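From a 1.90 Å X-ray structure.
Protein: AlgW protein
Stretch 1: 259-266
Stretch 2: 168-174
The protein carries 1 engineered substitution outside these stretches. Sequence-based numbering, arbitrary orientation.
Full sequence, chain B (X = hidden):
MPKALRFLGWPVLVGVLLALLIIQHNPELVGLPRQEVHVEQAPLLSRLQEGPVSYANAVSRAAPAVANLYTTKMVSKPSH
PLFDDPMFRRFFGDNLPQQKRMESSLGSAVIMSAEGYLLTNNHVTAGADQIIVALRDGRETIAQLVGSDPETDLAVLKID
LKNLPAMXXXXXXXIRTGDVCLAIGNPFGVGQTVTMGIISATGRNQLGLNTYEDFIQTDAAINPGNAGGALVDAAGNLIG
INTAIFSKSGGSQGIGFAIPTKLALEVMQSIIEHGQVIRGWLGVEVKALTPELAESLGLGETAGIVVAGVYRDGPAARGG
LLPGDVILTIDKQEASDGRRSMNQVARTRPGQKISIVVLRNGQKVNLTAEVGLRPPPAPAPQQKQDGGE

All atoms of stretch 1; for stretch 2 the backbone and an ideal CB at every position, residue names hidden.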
ATOM      1  N   ILE B 259     -14.763  -9.170   7.904  1.00 18.55           N
ATOM      2  CA  ILE B 259     -15.566 -10.008   8.803  1.00 19.41           C
ATOM      3  C   ILE B 259     -15.317 -11.477   8.475  1.00 14.08           C
ATOM      4  O   ILE B 259     -15.549 -11.889   7.348  1.00 18.60           O
ATOM      5  CB  ILE B 259     -17.051  -9.652   8.686  1.00 22.47           C
ATOM      6  CG1 ILE B 259     -17.265  -8.189   9.065  1.00 19.19           C
ATOM      7  CG2 ILE B 259     -17.908 -10.587   9.567  1.00 17.99           C
ATOM      8  CD1 ILE B 259     -18.613  -7.584   8.577  1.00 21.40           C
ATOM      9  N   PRO B 260     -14.869 -12.279   9.436  1.00 22.54           N
ATOM     10  CA  PRO B 260     -14.557 -13.691   9.158  1.00 24.01           C
ATOM     11  C   PRO B 260     -15.772 -14.477   8.665  1.00 25.57           C
ATOM     12  O   PRO B 260     -16.909 -14.219   9.052  1.00 30.77           O
ATOM     13  CB  PRO B 260     -14.106 -14.232  10.525  1.00 29.61           C
ATOM     14  CG  PRO B 260     -13.887 -13.102  11.357  1.00 27.56           C
ATOM     15  CD  PRO B 260     -14.791 -11.979  10.872  1.00 22.50           C
ATOM     16  N   THR B 261     -15.497 -15.467   7.809  1.00 28.63           N
ATOM     17  CA  THR B 261     -16.542 -16.258   7.167  1.00 29.07           C
ATOM     18  C   THR B 261     -17.418 -16.958   8.201  1.00 31.26           C
ATOM     19  O   THR B 261     -18.646 -17.017   8.044  1.00 29.94           O
ATOM     20  CB  THR B 261     -15.890 -17.267   6.215  1.00 31.01           C
ATOM     21  OG1 THR B 261     -15.517 -16.635   4.967  1.00 30.03           O
ATOM     22  CG2 THR B 261     -16.841 -18.406   5.904  1.00 36.49           C
ATOM     23  N   LYS B 262     -16.798 -17.463   9.277  1.00 33.86           N
ATOM     24  CA  LYS B 262     -17.527 -18.211  10.304  1.00 41.41           C
ATOM     25  C   LYS B 262     -18.611 -17.356  10.953  1.00 37.50           C
ATOM     26  O   LYS B 262     -19.740 -17.820  11.146  1.00 37.77           O
ATOM     27  CB  LYS B 262     -16.556 -18.747  11.362  1.00 40.32           C
ATOM     28  CG  LYS B 262     -17.225 -19.594  12.484  1.00 44.76           C
ATOM     29  CD  LYS B 262     -16.228 -20.559  13.130  1.00 82.51           C
ATOM     30  CE  LYS B 262     -15.920 -20.184  14.578  1.00 85.30           C
ATOM     31  NZ  LYS B 262     -14.919 -21.105  15.205  1.00 84.94           N
ATOM     32  N   LEU B 263     -18.285 -16.109  11.305  1.00 35.43           N
ATOM     33  CA  LEU B 263     -19.303 -15.179  11.774  1.00 32.99           C
ATOM     34  C   LEU B 263     -20.306 -14.862  10.682  1.00 34.95           C
ATOM     35  O   LEU B 263     -21.515 -14.865  10.933  1.00 38.99           O
ATOM     36  CB  LEU B 263     -18.659 -13.882  12.274  1.00 35.35           C
ATOM     37  CG  LEU B 263     -19.589 -12.820  12.868  1.00 36.02           C
ATOM     38  CD1 LEU B 263     -20.480 -13.494  13.938  1.00 46.21           C
ATOM     39  CD2 LEU B 263     -18.800 -11.664  13.485  1.00 39.03           C
ATOM     40  N   ALA B 264     -19.831 -14.569   9.466  1.00 34.21           N
ATOM     41  CA  ALA B 264     -20.748 -14.096   8.433  1.00 30.70           C
ATOM     42  C   ALA B 264     -21.749 -15.175   8.019  1.00 37.47           C
ATOM     43  O   ALA B 264     -22.902 -14.859   7.675  1.00 29.06           O
ATOM     44  CB  ALA B 264     -19.967 -13.587   7.219  1.00 27.99           C
ATOM     45  N   LEU B 265     -21.317 -16.448   7.991  1.00 34.84           N
ATOM     46  CA  LEU B 265     -22.219 -17.526   7.581  1.00 39.93           C
ATOM     47  C   LEU B 265     -23.364 -17.713   8.581  1.00 40.78           C
ATOM     48  O   LEU B 265     -24.512 -17.944   8.173  1.00 41.46           O
ATOM     49  CB  LEU B 265     -21.447 -18.830   7.396  1.00 42.87           C
ATOM     50  CG  LEU B 265     -20.406 -18.885   6.289  1.00 41.02           C
ATOM     51  CD1 LEU B 265     -19.847 -20.285   6.083  1.00 41.82           C
ATOM     52  CD2 LEU B 265     -21.041 -18.368   5.031  1.00 47.14           C
ATOM     53  N   GLU B 266     -23.069 -17.618   9.881  1.00 38.46           N
ATOM     54  CA  GLU B 266     -24.105 -17.647  10.917  1.00 45.58           C
ATOM     55  C   GLU B 266     -25.181 -16.613  10.628  1.00 43.71           C
ATOM     56  O   GLU B 266     -26.351 -16.955  10.381  1.00 44.29           O
ATOM     57  CB  GLU B 266     -23.505 -17.331  12.290  1.00 49.69           C
ATOM     58  CG  GLU B 266     -22.884 -18.453  13.086  1.00 83.84           C
ATOM     59  CD  GLU B 266     -21.976 -17.894  14.171  1.00115.50           C
ATOM     60  OE1 GLU B 266     -22.469 -17.114  15.014  1.00127.79           O
ATOM     61  OE2 GLU B 266     -20.765 -18.195  14.154  1.00126.35           O
ATOM     62  N   UNK B 168     -16.676 -20.605  -3.216  1.00 41.93           N
ATOM     63  CA  UNK B 168     -16.281 -21.684  -2.318  1.00 40.08           C
ATOM     64  C   UNK B 168     -15.920 -21.085  -0.971  1.00 38.53           C
ATOM     65  O   UNK B 168     -15.439 -19.951  -0.894  1.00 40.38           O
ATOM     66  CB  UNK B 168     -15.111 -22.486  -2.891  1.00 40.08           C
ATOM     67  N   UNK B 169     -16.129 -21.844   0.091  1.00 34.71           N
ATOM     68  CA  UNK B 169     -15.848 -21.348   1.428  1.00 33.78           C
ATOM     69  C   UNK B 169     -14.484 -21.812   1.915  1.00 33.91           C
ATOM     70  O   UNK B 169     -14.112 -22.972   1.749  1.00 35.92           O
ATOM     71  CB  UNK B 169     -16.937 -21.802   2.402  1.00 33.78           C
ATOM     72  N   UNK B 170     -13.736 -20.893   2.517  1.00 34.54           N
ATOM     73  CA  UNK B 170     -12.536 -21.238   3.248  1.00 36.13           C
ATOM     74  C   UNK B 170     -12.860 -21.490   4.710  1.00 38.67           C
ATOM     75  O   UNK B 170     -14.017 -21.574   5.124  1.00 39.60           O
ATOM     76  CB  UNK B 170     -11.487 -20.132   3.113  1.00 36.13           C
ATOM     77  N   UNK B 171     -11.815 -21.603   5.505  1.00 46.47           N
ATOM     78  CA  UNK B 171     -11.956 -21.818   6.940  1.00 53.09           C
ATOM     79  C   UNK B 171     -11.318 -20.635   7.654  1.00 48.77           C
ATOM     80  O   UNK B 171     -10.092 -20.530   7.712  1.00 46.64           O
ATOM     81  CB  UNK B 171     -11.318 -23.139   7.375  1.00 53.09           C
ATOM     82  N   UNK B 172     -12.150 -19.729   8.173  1.00 45.29           N
ATOM     83  CA  UNK B 172     -11.618 -18.497   8.749  1.00 43.52           C
ATOM     84  C   UNK B 172     -10.893 -18.758  10.070  1.00 46.53           C
ATOM     85  O   UNK B 172     -10.012 -17.981  10.458  1.00 46.59           O
ATOM     86  CB  UNK B 172     -12.747 -17.487   8.964  1.00 43.52           C
ATOM     87  N   UNK B 173     -11.238 -19.832  10.790  1.00 54.53           N
ATOM     88  CA  UNK B 173     -10.399 -20.190  11.938  1.00 59.31           C
ATOM     89  C   UNK B 173      -9.121 -20.888  11.475  1.00 63.26           C
ATOM     90  O   UNK B 173      -8.087 -20.805  12.149  1.00 61.94           O
ATOM     91  CB  UNK B 173     -11.170 -21.089  12.906  1.00 59.31           C
ATOM     92  N   UNK B 174      -9.163 -21.534  10.307  1.00 66.33           N
ATOM     93  CA  UNK B 174      -8.017 -22.201   9.725  1.00 55.55           C
ATOM     94  C   UNK B 174      -6.953 -21.286   9.147  1.00 49.75           C
ATOM     95  O   UNK B 174      -5.972 -21.799   8.607  1.00 53.26           O
ATOM     96  CB  UNK B 174      -8.501 -23.149   8.626  1.00 55.55           C
TER

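Position 168 leads into the contact from a distance. Its ideal CB has nothing of stretch 1 within 5.5 Å, so the helix sets no rule here and many side chains would serve; the residue is Thr-168, which makes no contact with stretch 1.

At 169 the CA-to-CB bond turns toward the helix. The ideal CB lies 4.9 Å from CG2 of Thr-261 and equally 4.9 Å from CD1 of Leu-265, two methyl groups one helical turn apart. With carbon on offer and several ångströms to cross, a branched or long apolar side chain such as leucine, isoleucine or methionine would suit. The deposited residue is Leu-169, with chi1 m and chi2 t. Its CD1 packs 3.5 Å from Leu-265 CD1, while its CD2 comes within 4.4 Å of Thr-261 CG2 and also lies near Leu-265.

Position 170 has phi/psi of -91/-170, which does not demand glycine, and an ideal CB there would meet nothing of stretch 1 within 5.5 Å. Small residues are plausible, and others cannot be excluded. It is Gly-170, whose contribution is backbone: its O lies 4.3 Å from Thr-261 CG2.

At 171 the CA-to-CB bond points away, leaving the choice free as far as stretch 1 is concerned. Arg-171 makes no contact with it.

Position 172 is the most tightly specified. The ideal CB sits 3.6 Å from Thr-261 N, 3.9 Å from Pro-260 CB and 4.1 Å from Lys-262 N, facing the first turn of the helix, where backbone N-H groups have no preceding turn to supply carbonyl acceptors. A short side chain carrying an acceptor is the natural answer: serine, threonine or perhaps aspartate. The residue is Ser-172, in rotamer p. Lys-262 N donates a hydrogen bond to Ser-172 OG at 2.9 Å, with an N-H...O angle of 154°. Thr-261 N is also near, 3.3 Å from Ser-172 OG, but the angle is too poor for a hydrogen bond. Pro-260 CB, 3.8 Å from the same OG, adds a close carbon neighbour.

Position 173 points sideways, yet its ideal CB is 4.4 Å from Lys-262 NZ. An acidic residue fits this charge best, though a neutral polar one could also lie here. Asp-173, chi1 t, forms a long salt bridge, OD1 to Lys-262 NZ at 4.0 Å; its poor order suggests a loose electrostatic pairing.

Position 174 is out of reach of the helix, which imposes no preference; it is Gly-174.

Stretch 2 (168-174) TLGRSDG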
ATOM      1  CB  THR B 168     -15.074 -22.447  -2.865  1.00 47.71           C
ATOM      2  OG1 THR B 168     -15.351 -22.902  -4.187  1.00 55.16           O
ATOM      3  CG2 THR B 168     -14.765 -23.656  -2.002  1.00 66.48           C
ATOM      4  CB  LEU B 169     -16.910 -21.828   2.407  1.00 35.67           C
ATOM      5  CG  LEU B 169     -18.342 -21.419   2.098  1.00 39.88           C
ATOM      6  CD1 LEU B 169     -19.202 -22.112   3.139  1.00 39.44           C
ATOM      7  CD2 LEU B 169     -18.548 -19.878   2.139  1.00 40.65           C
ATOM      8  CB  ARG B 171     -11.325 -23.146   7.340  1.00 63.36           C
ATOM      9  CG  ARG B 171     -12.065 -24.350   6.748  1.00 55.51           C
ATOM     10  CD  ARG B 171     -11.335 -25.658   7.056  1.00 73.46           C
ATOM     11  NE  ARG B 171     -10.475 -26.121   5.968  1.00 77.47           N
ATOM     12  CZ  ARG B 171      -9.184 -25.814   5.842  1.00 75.57           C
ATOM     13  NH1 ARG B 171      -8.480 -26.293   4.821  1.00 73.32           N
ATOM     14  NH2 ARG B 171      -8.592 -25.029   6.735  1.00 73.11           N
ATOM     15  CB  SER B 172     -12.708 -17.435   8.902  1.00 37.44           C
ATOM     16  OG  SER B 172     -13.932 -17.914   9.469  1.00 34.71           O
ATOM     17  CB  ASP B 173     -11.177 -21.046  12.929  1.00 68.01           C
ATOM     18  CG  ASP B 173     -10.390 -21.340  14.208  1.00 89.92           C
ATOM     19  OD1 ASP B 173     -11.014 -21.824  15.176  1.00 96.76           O
ATOM     20  OD2 ASP B 173      -9.158 -21.092  14.256  1.00 99.07           O
TER
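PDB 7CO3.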